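Local coordinates for protein dihydrodipicolinate synthase (Methanocaldococcus jannaschii DSM 2661, PDB 2YXG) that probably catalyses the condensation of pyruvate with aspartate beta-semialdehyde to 4-hydroxy-tetrahydrodipicolinate, a step of lysine biosynthesis through diaminopimelate, at residues A[3-8]-A[210-215]; A[217-220]-A[226-229]; A[38-43]-A[60-65]; A[29-34]-A[68-73]. All coordinates share one frame; numbering follows the deposited sequence.

Contact 1. Residues A[3-8]-A[210-215]; sequences KGVYPA and KEFVEM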
loop_
_atom_site.group_PDB
_atom_site.type_symbol
_atom_site.label_atom_id
_atom_site.label_comp_id
_atom_site.label_asym_id
_atom_site.label_seq_id
_atom_site.Cartn_x
_atom_site.Cartn_y
_atom_site.Cartn_z
ATOM N N LYS A 3 19.414 7.216 25.338
ATOM C CA LYS A 3 20.213 8.056 24.415
ATOM C C LYS A 3 21.333 7.327 23.687
ATOM O O LYS A 3 22.089 6.582 24.297
ATOM C CB LYS A 3 20.804 9.247 25.169
ATOM C CG LYS A 3 21.307 10.360 24.242
ATOM C CD LYS A 3 21.916 11.569 25.003
ATOM C CE LYS A 3 21.560 12.888 24.290
ATOM N NZ LYS A 3 22.477 14.034 24.683
ATOM N N GLY A 4 21.483 7.559 22.379
ATOM C CA GLY A 4 22.630 6.962 21.686
ATOM C C GLY A 4 22.289 5.635 21.070
ATOM O O GLY A 4 21.140 5.377 20.753
ATOM N N VAL A 5 23.285 4.784 20.896
ATOM C CA VAL A 5 23.154 3.576 20.066
ATOM C C VAL A 5 22.975 2.329 20.896
ATOM O O VAL A 5 23.825 2.074 21.793
ATOM C CB VAL A 5 24.418 3.370 19.185
ATOM C CG1 VAL A 5 24.424 1.996 18.537
ATOM C CG2 VAL A 5 24.528 4.505 18.180
ATOM N N TYR A 6 21.909 1.566 20.605
ATOM C CA TYR A 6 21.600 0.261 21.290
ATOM C C TYR A 6 21.461 -0.867 20.292
ATOM O O TYR A 6 20.427 -1.005 19.649
ATOM C CB TYR A 6 20.308 0.324 22.114
ATOM C CG TYR A 6 20.278 1.433 23.143
ATOM C CD1 TYR A 6 20.484 1.154 24.492
ATOM C CD2 TYR A 6 19.992 2.771 22.767
ATOM C CE1 TYR A 6 20.446 2.186 25.458
ATOM C CE2 TYR A 6 19.929 3.801 23.718
ATOM C CZ TYR A 6 20.179 3.503 25.065
ATOM O OH TYR A 6 20.138 4.508 26.015
ATOM N N PRO A 7 22.505 -1.669 20.125
ATOM C CA PRO A 7 22.317 -2.684 19.097
ATOM C C PRO A 7 21.349 -3.745 19.522
ATOM O O PRO A 7 21.318 -4.102 20.712
ATOM C CB PRO A 7 23.708 -3.319 18.914
ATOM C CG PRO A 7 24.568 -2.726 20.083
ATOM C CD PRO A 7 23.848 -1.649 20.747
ATOM N N ALA A 8 20.570 -4.234 18.547
ATOM C CA ALA A 8 19.660 -5.341 18.774
ATOM C C ALA A 8 20.485 -6.559 18.466
ATOM O O ALA A 8 20.804 -6.855 17.292
ATOM C CB ALA A 8 18.412 -5.229 17.864
ATOM N N LYS A 210 31.512 0.974 16.382
ATOM C CA LYS A 210 32.248 2.205 16.663
ATOM C C LYS A 210 31.840 3.352 15.732
ATOM O O LYS A 210 31.668 4.502 16.156
ATOM C CB LYS A 210 33.762 1.956 16.640
ATOM C CG LYS A 210 34.596 3.167 16.990
ATOM C CD LYS A 210 36.089 2.764 17.159
ATOM C CE LYS A 210 37.075 3.956 16.972
ATOM N NZ LYS A 210 38.466 3.440 16.654
ATOM N N GLU A 211 31.634 3.005 14.467
ATOM C CA GLU A 211 31.227 3.955 13.459
ATOM C C GLU A 211 29.813 4.490 13.693
ATOM O O GLU A 211 29.568 5.709 13.638
ATOM C CB GLU A 211 31.367 3.295 12.092
ATOM C CG GLU A 211 32.815 2.877 11.733
ATOM C CD GLU A 211 33.261 1.510 12.299
ATOM O OE1 GLU A 211 32.628 0.906 13.218
ATOM O OE2 GLU A 211 34.318 1.033 11.832
ATOM N N PHE A 212 28.878 3.584 13.965
ATOM C CA PHE A 212 27.526 4.005 14.280
ATOM C C PHE A 212 27.429 4.893 15.530
ATOM O O PHE A 212 26.817 5.919 15.468
ATOM C CB PHE A 212 26.575 2.800 14.381
ATOM C CG PHE A 212 25.287 3.010 13.626
ATOM C CD1 PHE A 212 25.325 3.343 12.259
ATOM C CD2 PHE A 212 24.058 2.940 14.273
ATOM C CE1 PHE A 212 24.161 3.589 11.543
ATOM C CE2 PHE A 212 22.866 3.188 13.549
ATOM C CZ PHE A 212 22.937 3.507 12.188
ATOM N N VAL A 213 28.051 4.500 16.636
ATOM C CA VAL A 213 28.128 5.357 17.822
ATOM C C VAL A 213 28.642 6.748 17.482
ATOM O O VAL A 213 28.110 7.777 17.931
ATOM C CB VAL A 213 29.034 4.728 18.920
ATOM C CG1 VAL A 213 29.559 5.802 19.886
ATOM C CG2 VAL A 213 28.293 3.531 19.602
ATOM N N GLU A 214 29.681 6.804 16.679
ATOM C CA GLU A 214 30.204 8.111 16.434
ATOM C C GLU A 214 29.300 8.918 15.479
ATOM O O GLU A 214 29.126 10.130 15.689
ATOM C CB GLU A 214 31.695 8.061 16.104
ATOM C CG GLU A 214 32.078 7.839 14.706
ATOM C CD GLU A 214 33.622 8.146 14.490
ATOM O OE1 GLU A 214 34.482 7.384 15.096
ATOM O OE2 GLU A 214 33.934 9.155 13.740
ATOM N N MET A 215 28.626 8.243 14.530
ATOM C CA MET A 215 27.713 8.972 13.631
ATOM C C MET A 215 26.568 9.564 14.466
ATOM O O MET A 215 26.197 10.715 14.300
ATOM C CB MET A 215 27.094 8.034 12.581
ATOM C CG MET A 215 26.141 8.757 11.584
ATOM S SD MET A 215 25.166 7.559 10.667
ATOM C CE MET A 215 23.892 7.242 11.914
#
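V5, on strand 4-7, sets one methyl branch against helix 209-221 where F212 and V213 follow each other. The tip of the contact is V5 CG2, which lies 3.7 Å from V213 CA and 3.8 Å from the carbonyl oxygen F212 O, touching the helix backbone itself. The same methyl reaches the F212 ring obliquely, at 4.2 Å from CD2. V213 answers with one branch: its CG2 stands 3.9 Å from V5 CB and reaches the CG2 methyl of V5 as well. The V5 torsion explains this division of labour. With CG1 anti to the backbone N (chi1 169°), CG2 is turned beside that nitrogen and opposite the carbonyl carbon, and it is CG2 that meets the helix. F212 departs from a staggered position, its chi1 of -133° carrying the ring toward V200 and S202 of strand 199-202 and L234 of helix 224-240. The two backbones come close, V5 CA lying 5.7 Å from V213 CA, and V200, A205 and V216 also touch V5. Y6 points to the other side of the strand; its hydroxyl receives the backbone N-H of K3 in the plane of the ring, K3 N to Y6 OH 2.9 Å with an angle of 151° at the hydrogen. Alternation of this kind, V5 outward to a helix and Y6 inward, is characteristic of a (beta/alpha)8 TIM barrel, here where the helix following the last strand packs on the first.

Contact 2. Residues A[217-220]-A[226-229]; sequences NYAL and KARE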
loop_
_atom_site.group_PDB
_atom_site.type_symbol
_atom_site.label_atom_id
_atom_site.label_comp_id
_atom_site.label_asym_id
_atom_site.label_seq_id
_atom_site.Cartn_x
_atom_site.Cartn_y
_atom_site.Cartn_z
ATOM N N ASN A 217 26.524 10.197 17.840
ATOM C CA ASN A 217 27.038 11.309 18.668
ATOM C C ASN A 217 27.178 12.592 17.860
ATOM O O ASN A 217 26.857 13.673 18.374
ATOM C CB ASN A 217 28.369 10.951 19.320
ATOM C CG ASN A 217 28.206 9.996 20.495
ATOM O OD1 ASN A 217 27.139 9.910 21.104
ATOM N ND2 ASN A 217 29.271 9.278 20.819
ATOM N N TYR A 218 27.631 12.500 16.598
ATOM C CA TYR A 218 27.672 13.738 15.761
ATOM C C TYR A 218 26.270 14.305 15.529
ATOM O O TYR A 218 26.054 15.512 15.649
ATOM C CB TYR A 218 28.326 13.521 14.381
ATOM C CG TYR A 218 29.812 13.392 14.399
ATOM C CD1 TYR A 218 30.607 14.300 15.111
ATOM C CD2 TYR A 218 30.440 12.360 13.678
ATOM C CE1 TYR A 218 31.999 14.160 15.131
ATOM C CE2 TYR A 218 31.828 12.220 13.673
ATOM C CZ TYR A 218 32.610 13.108 14.389
ATOM O OH TYR A 218 34.016 12.957 14.355
ATOM N N ALA A 219 25.333 13.432 15.148
ATOM C CA ALA A 219 23.966 13.859 14.917
ATOM C C ALA A 219 23.336 14.395 16.214
ATOM O O ALA A 219 22.597 15.382 16.163
ATOM C CB ALA A 219 23.117 12.719 14.304
ATOM N N LEU A 220 23.617 13.732 17.343
ATOM C CA LEU A 220 23.204 14.212 18.662
ATOM C C LEU A 220 23.762 15.588 19.009
ATOM O O LEU A 220 23.009 16.416 19.513
ATOM C CB LEU A 220 23.542 13.220 19.779
ATOM C CG LEU A 220 22.594 12.012 19.820
ATOM C CD1 LEU A 220 23.167 10.927 20.772
ATOM C CD2 LEU A 220 21.136 12.431 20.217
ATOM N N LYS A 226 29.325 16.010 9.691
ATOM C CA LYS A 226 30.051 14.791 10.017
ATOM C C LYS A 226 29.184 13.509 10.204
ATOM O O LYS A 226 29.673 12.403 9.910
ATOM C CB LYS A 226 31.015 15.032 11.170
ATOM C CG LYS A 226 31.946 16.209 10.831
ATOM C CD LYS A 226 32.875 16.656 11.969
ATOM C CE LYS A 226 34.013 15.643 12.236
ATOM N NZ LYS A 226 34.403 14.774 11.042
ATOM N N ALA A 227 27.932 13.665 10.669
ATOM C CA ALA A 227 26.992 12.538 10.733
ATOM C C ALA A 227 26.815 12.018 9.311
ATOM O O ALA A 227 26.881 10.809 9.089
ATOM C CB ALA A 227 25.630 12.911 11.392
ATOM N N ARG A 228 26.685 12.938 8.347
ATOM C CA ARG A 228 26.386 12.576 6.962
ATOM C C ARG A 228 27.486 11.759 6.337
ATOM O O ARG A 228 27.247 10.822 5.582
ATOM C CB ARG A 228 26.256 13.827 6.129
ATOM C CG ARG A 228 24.879 14.327 5.865
ATOM C CD ARG A 228 25.041 15.571 4.978
ATOM N NE ARG A 228 24.173 16.562 5.538
ATOM C CZ ARG A 228 24.495 17.765 5.972
ATOM N NH1 ARG A 228 25.701 18.268 5.845
ATOM N NH2 ARG A 228 23.523 18.476 6.500
ATOM N N GLU A 229 28.712 12.147 6.639
ATOM C CA GLU A 229 29.855 11.465 6.127
ATOM C C GLU A 229 29.829 9.958 6.500
ATOM O O GLU A 229 30.116 9.082 5.678
ATOM C CB GLU A 229 31.161 12.133 6.626
ATOM C CG GLU A 229 32.363 11.688 5.740
ATOM C CD GLU A 229 33.647 11.390 6.531
ATOM O OE1 GLU A 229 34.374 12.374 6.919
ATOM O OE2 GLU A 229 33.916 10.159 6.734
#
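The hydroxyl of Y218 is overlaid by the end of K226: K226 CE lies 3.4 Å from Y218 OH, and the ammonium NZ 3.8 Å from the same oxygen. Farther back, the lysine also covers the ring. K226 CB sits over the centre of the Y218 face, 3.7 Å from the centroid and only 10° off the ring normal, a CH-pi contact. The chain touches at CB, arches away at CG and comes back at CD and CE; the bend at chi3 (72°) returns CE over the phenol end, and a second at chi4 places NZ. On the tyrosine, CG anti to the carbonyl carbon (chi1 -75°) sends the ring out beside helix 224-240. At the CB end of the tyrosine the helices touch through small groups: Y218 CB is 3.7 Å from A227 N, while the methyls A219 CB and A227 CB meet at 3.9 Å. I193 touches A219 and L190 touches A227, both from helix 189-194, extending this apolar layer. With an alanine here instead of Y218, the lysine chain would probably lose the flat surface it rests against and be free to turn. Next to A227, R228 looks elsewhere, donating through NE to the carbonyl oxygen of A194 of a second subunit. The arrangement belongs to the edge of the TIM barrel, where helix 209-221, which follows the last barrel strand, turns tightly into helix 224-240, the first of the C-terminal helices.

Contact 3. Residues A[38-43]-A[60-65]; sequences IVAVGT and EKVVDV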
loop_
_atom_site.group_PDB
_atom_site.type_symbol
_atom_site.label_atom_id
_atom_site.label_comp_id
_atom_site.label_asym_id
_atom_site.label_seq_id
_atom_site.Cartn_x
_atom_site.Cartn_y
_atom_site.Cartn_z
ATOM N N ILE A 38 22.309 -2.553 25.296
ATOM C CA ILE A 38 22.092 -3.738 24.514
ATOM C C ILE A 38 20.615 -4.143 24.587
ATOM O O ILE A 38 20.028 -4.178 25.653
ATOM C CB ILE A 38 23.047 -4.871 25.014
ATOM C CG1 ILE A 38 24.495 -4.474 24.632
ATOM C CG2 ILE A 38 22.628 -6.245 24.486
ATOM C CD1 ILE A 38 25.531 -5.593 24.647
ATOM N N VAL A 39 20.049 -4.445 23.425
ATOM C CA VAL A 39 18.730 -4.977 23.315
ATOM C C VAL A 39 18.791 -6.509 23.112
ATOM O O VAL A 39 19.230 -6.975 22.053
ATOM C CB VAL A 39 17.943 -4.262 22.189
ATOM C CG1 VAL A 39 16.514 -4.732 22.156
ATOM C CG2 VAL A 39 18.005 -2.752 22.375
ATOM N N ALA A 40 18.357 -7.279 24.130
ATOM C CA ALA A 40 18.409 -8.744 24.044
ATOM C C ALA A 40 17.097 -9.359 23.635
ATOM O O ALA A 40 16.018 -8.938 24.088
ATOM C CB ALA A 40 18.865 -9.389 25.393
ATOM N N VAL A 41 17.216 -10.415 22.823
ATOM C CA VAL A 41 16.095 -11.253 22.421
ATOM C C VAL A 41 14.892 -10.446 21.859
ATOM O O VAL A 41 13.750 -10.673 22.279
ATOM C CB VAL A 41 15.640 -12.252 23.557
ATOM C CG1 VAL A 41 16.755 -13.198 23.967
ATOM C CG2 VAL A 41 15.109 -11.552 24.772
ATOM N N GLY A 42 15.169 -9.493 20.958
ATOM C CA GLY A 42 14.133 -8.886 20.096
ATOM C C GLY A 42 14.165 -9.641 18.780
ATOM O O GLY A 42 14.721 -10.741 18.712
ATOM N N THR A 43 13.580 -9.060 17.735
ATOM C CA THR A 43 13.499 -9.680 16.418
ATOM C C THR A 43 14.870 -10.084 15.880
ATOM O O THR A 43 15.046 -11.168 15.390
ATOM C CB THR A 43 12.831 -8.736 15.393
ATOM O OG1 THR A 43 11.647 -8.197 15.972
ATOM C CG2 THR A 43 12.462 -9.520 14.095
ATOM N N GLU A 60 19.213 -13.452 30.955
ATOM C CA GLU A 60 20.047 -13.734 32.127
ATOM C C GLU A 60 21.518 -13.613 31.760
ATOM O O GLU A 60 22.281 -12.927 32.450
ATOM C CB GLU A 60 19.749 -15.163 32.609
ATOM C CG GLU A 60 19.843 -15.353 34.138
ATOM C CD GLU A 60 20.351 -16.743 34.562
ATOM O OE1 GLU A 60 20.909 -17.504 33.713
ATOM O OE2 GLU A 60 20.200 -17.077 35.756
ATOM N N LYS A 61 21.931 -14.257 30.658
ATOM C CA LYS A 61 23.345 -14.189 30.280
ATOM C C LYS A 61 23.748 -12.728 29.973
ATOM O O LYS A 61 24.819 -12.229 30.404
ATOM C CB LYS A 61 23.651 -15.138 29.136
ATOM C CG LYS A 61 25.121 -15.092 28.650
ATOM C CD LYS A 61 26.022 -16.004 29.548
ATOM C CE LYS A 61 27.524 -15.706 29.343
ATOM N NZ LYS A 61 28.384 -16.680 30.080
ATOM N N VAL A 62 22.848 -12.008 29.298
ATOM C CA VAL A 62 23.153 -10.616 28.929
ATOM C C VAL A 62 23.314 -9.684 30.173
ATOM O O VAL A 62 24.275 -8.889 30.261
ATOM C CB VAL A 62 22.102 -10.059 27.930
ATOM C CG1 VAL A 62 22.404 -8.598 27.596
ATOM C CG2 VAL A 62 22.152 -10.896 26.639
ATOM N N VAL A 63 22.347 -9.762 31.082
ATOM C CA VAL A 63 22.420 -9.008 32.363
ATOM C C VAL A 63 23.755 -9.275 33.073
ATOM O O VAL A 63 24.457 -8.323 33.416
ATOM C CB VAL A 63 21.230 -9.329 33.297
ATOM C CG1 VAL A 63 21.463 -8.805 34.743
ATOM C CG2 VAL A 63 19.956 -8.774 32.738
ATOM N N ASP A 64 24.104 -10.560 33.213
ATOM C CA ASP A 64 25.283 -11.015 33.973
ATOM C C ASP A 64 26.598 -10.526 33.313
ATOM O O ASP A 64 27.517 -10.016 33.988
ATOM C CB ASP A 64 25.281 -12.575 34.118
ATOM C CG ASP A 64 24.109 -13.147 35.062
ATOM O OD1 ASP A 64 23.252 -12.413 35.640
ATOM O OD2 ASP A 64 24.052 -14.402 35.246
ATOM N N VAL A 65 26.701 -10.704 31.989
ATOM C CA VAL A 65 27.899 -10.330 31.298
ATOM C C VAL A 65 28.008 -8.829 31.305
ATOM O O VAL A 65 29.072 -8.279 31.592
ATOM C CB VAL A 65 27.889 -10.793 29.822
ATOM C CG1 VAL A 65 29.047 -10.067 29.026
ATOM C CG2 VAL A 65 27.945 -12.329 29.729
#
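V62, on helix 52-66, carries the larger share of this contact, dividing its two methyls between A40 and I38 of strand 37-40. CG2 goes to the alanine, 3.8 Å from A40 CB; CG1 goes to the isoleucine, 3.9 Å from I38 CG2. The fork straddles the two residues because CG1 is anti to the backbone N (chi1 178°), so the branches spread along the strand. I38 uses its short branch: CG2, anti to its own backbone N, faces the helix, while the longer arm through CG1 is turned beside that nitrogen. A40 has just its methyl to offer, and the backbones stay apart, with A40 CA 7.1 Å from V62 CA. All three residues are buried; I27 of helix 20-32 and I9 touch both I38 and V62, and V72 of strand 71-75 packs on V62. Beyond the strand the chain reaches T43, probably part of the catalytic proton relay, whose OG1 is hydrogen-bonded to the hydroxyl of Y106 of a third subunit. Strand 37-40 and helix 52-66, followed by the neighbouring parallel strand 71-75, make a beta-alpha-beta crossover, the repeating unit of the TIM barrel.

Contact 4. Residues A[29-34]-A[68-73]; sequences FLIENG and GRVQVI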
loop_
_atom_site.group_PDB
_atom_site.type_symbol
_atom_site.label_atom_id
_atom_site.label_comp_id
_atom_site.label_asym_id
_atom_site.label_seq_id
_atom_site.Cartn_x
_atom_site.Cartn_y
_atom_site.Cartn_z
ATOM N N PHE A 29 32.540 -7.070 22.785
ATOM C CA PHE A 29 32.866 -6.339 21.562
ATOM C C PHE A 29 32.064 -5.022 21.408
ATOM O O PHE A 29 32.614 -3.991 21.094
ATOM C CB PHE A 29 32.682 -7.209 20.322
ATOM C CG PHE A 29 32.877 -6.473 19.018
ATOM C CD1 PHE A 29 34.140 -5.986 18.644
ATOM C CD2 PHE A 29 31.815 -6.303 18.138
ATOM C CE1 PHE A 29 34.346 -5.315 17.360
ATOM C CE2 PHE A 29 31.990 -5.662 16.880
ATOM C CZ PHE A 29 33.263 -5.162 16.495
ATOM N N LEU A 30 30.767 -5.063 21.645
ATOM C CA LEU A 30 29.940 -3.872 21.463
ATOM C C LEU A 30 30.197 -2.850 22.571
ATOM O O LEU A 30 30.262 -1.634 22.326
ATOM C CB LEU A 30 28.496 -4.296 21.462
ATOM C CG LEU A 30 28.176 -5.362 20.399
ATOM C CD1 LEU A 30 26.763 -6.003 20.606
ATOM C CD2 LEU A 30 28.336 -4.809 18.935
ATOM N N ILE A 31 30.328 -3.347 23.798
ATOM C CA ILE A 31 30.654 -2.458 24.939
ATOM C C ILE A 31 31.998 -1.762 24.713
ATOM O O ILE A 31 32.061 -0.557 24.911
ATOM C CB ILE A 31 30.583 -3.169 26.330
ATOM C CG1 ILE A 31 29.175 -3.765 26.576
ATOM C CG2 ILE A 31 31.067 -2.188 27.505
ATOM C CD1 ILE A 31 29.017 -4.540 27.917
ATOM N N GLU A 32 33.018 -2.512 24.280
ATOM C CA GLU A 32 34.373 -1.968 23.987
ATOM C C GLU A 32 34.197 -0.781 23.043
ATOM O O GLU A 32 34.889 0.232 23.128
ATOM C CB GLU A 32 35.326 -3.000 23.261
ATOM C CG GLU A 32 35.770 -4.352 23.993
ATOM C CD GLU A 32 36.325 -5.535 23.026
ATOM O OE1 GLU A 32 36.807 -5.277 21.884
ATOM O OE2 GLU A 32 36.273 -6.747 23.423
ATOM N N ASN A 33 33.250 -0.925 22.119
ATOM C CA ASN A 33 33.125 0.035 21.051
ATOM C C ASN A 33 32.179 1.188 21.333
ATOM O O ASN A 33 31.839 1.963 20.421
ATOM C CB ASN A 33 32.876 -0.691 19.729
ATOM C CG ASN A 33 34.149 -1.368 19.234
ATOM O OD1 ASN A 33 34.357 -2.595 19.375
ATOM N ND2 ASN A 33 35.048 -0.555 18.724
ATOM N N GLY A 34 31.750 1.308 22.598
ATOM C CA GLY A 34 31.092 2.539 23.014
ATOM C C GLY A 34 29.588 2.604 22.896
ATOM O O GLY A 34 29.022 3.673 23.102
ATOM N N GLY A 68 26.011 -4.196 34.590
ATOM C CA GLY A 68 25.811 -2.783 34.828
ATOM C C GLY A 68 26.691 -1.807 34.046
ATOM O O GLY A 68 26.569 -0.597 34.259
ATOM N N ARG A 69 27.551 -2.290 33.145
ATOM C CA ARG A 69 28.403 -1.363 32.383
ATOM C C ARG A 69 27.588 -0.507 31.404
ATOM O O ARG A 69 27.866 0.686 31.224
ATOM C CB ARG A 69 29.468 -2.106 31.601
ATOM C CG ARG A 69 30.683 -2.487 32.424
ATOM C CD ARG A 69 31.637 -3.353 31.593
ATOM N NE ARG A 69 31.018 -4.653 31.336
ATOM C CZ ARG A 69 31.418 -5.495 30.387
ATOM N NH1 ARG A 69 32.448 -5.190 29.602
ATOM N NH2 ARG A 69 30.798 -6.660 30.243
ATOM N N VAL A 70 26.594 -1.137 30.767
ATOM C CA VAL A 70 25.660 -0.412 29.890
ATOM C C VAL A 70 24.212 -0.844 30.185
ATOM O O VAL A 70 23.974 -1.797 30.949
ATOM C CB VAL A 70 26.032 -0.551 28.378
ATOM C CG1 VAL A 70 27.426 -0.058 28.133
ATOM C CG2 VAL A 70 25.887 -1.975 27.903
ATOM N N GLN A 71 23.239 -0.134 29.625
ATOM C CA GLN A 71 21.839 -0.494 29.877
ATOM C C GLN A 71 21.505 -1.786 29.189
ATOM O O GLN A 71 22.020 -2.085 28.112
ATOM C CB GLN A 71 20.900 0.618 29.440
ATOM C CG GLN A 71 21.244 1.972 30.098
ATOM C CD GLN A 71 20.774 3.119 29.249
ATOM O OE1 GLN A 71 21.554 3.719 28.502
ATOM N NE2 GLN A 71 19.485 3.411 29.321
ATOM N N VAL A 72 20.679 -2.579 29.841
ATOM C CA VAL A 72 20.181 -3.828 29.274
ATOM C C VAL A 72 18.685 -3.712 29.072
ATOM O O VAL A 72 17.930 -3.518 30.012
ATOM C CB VAL A 72 20.548 -5.100 30.132
ATOM C CG1 VAL A 72 19.894 -6.337 29.548
ATOM C CG2 VAL A 72 22.069 -5.245 30.230
ATOM N N ILE A 73 18.270 -3.806 27.827
ATOM C CA ILE A 73 16.878 -3.711 27.495
ATOM C C ILE A 73 16.482 -5.096 27.045
ATOM O O ILE A 73 17.071 -5.659 26.086
ATOM C CB ILE A 73 16.654 -2.726 26.355
ATOM C CG1 ILE A 73 17.335 -1.392 26.686
ATOM C CG2 ILE A 73 15.120 -2.602 25.970
ATOM C CD1 ILE A 73 17.273 -0.405 25.559
#
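I31 presses its terminal methyl on the guanidinium of R69, joining helix 20-32 of the TIM barrel to the loop that leads into strand 71-75. I31 CD1 stands over the centre of the flat group, 3.5 Å above its plane and 3.6 Å from R69 CZ, with the two side chains at about a right angle. The second branch, I31 CG2, comes to 3.9 Å from R69 NH1. On the V70 side, I31 CG1 lies 4.0 Å from V70 CG2, a methyl that CD1 also reaches. The isoleucine reaches both partners because CG1 is anti to the carbonyl carbon (chi1 -58°) and the chain then runs extended, putting CD1 at the far end. V66 of helix 52-66 also lies against I31. A glycine at I31 would probably uncover one face of the guanidinium and open a gap beside V70. The second shell holds the arginine in place: its chain bends at chi3 (-68°), and the guanidinium donates to carbonyls at the C-terminal end of helix 52-66, where the positive charge would probably be favourable. That end thus fixes the plane on which the isoleucine rests, with R69 NE hydrogen-bonded to V66 O and R69 NH2 to V65 O.

From the N terminus, strand 4-7 opens contact 1, which closes only at helix 209-221, some 200 residues later, with most of the barrel inside that loop. Within it, contact 4 runs from the end of helix 20-32 to the approach of strand 71-75, and contact 3 nests inside contact 4, from strand 37-40 to helix 52-66. Strands 37-40 and 71-75 are neighbours and join contacts 3 and 4 through backbone bonds such as I38 O to I73 N, 2.8 Å. Contact 1 meets contact 3 where P7 O probably accepts a hydrogen bond from V39 N, bringing the first and second barrel strands together. Contact 2 follows, sharing helix 209-221 with contact 1 and linking it to helix 224-240.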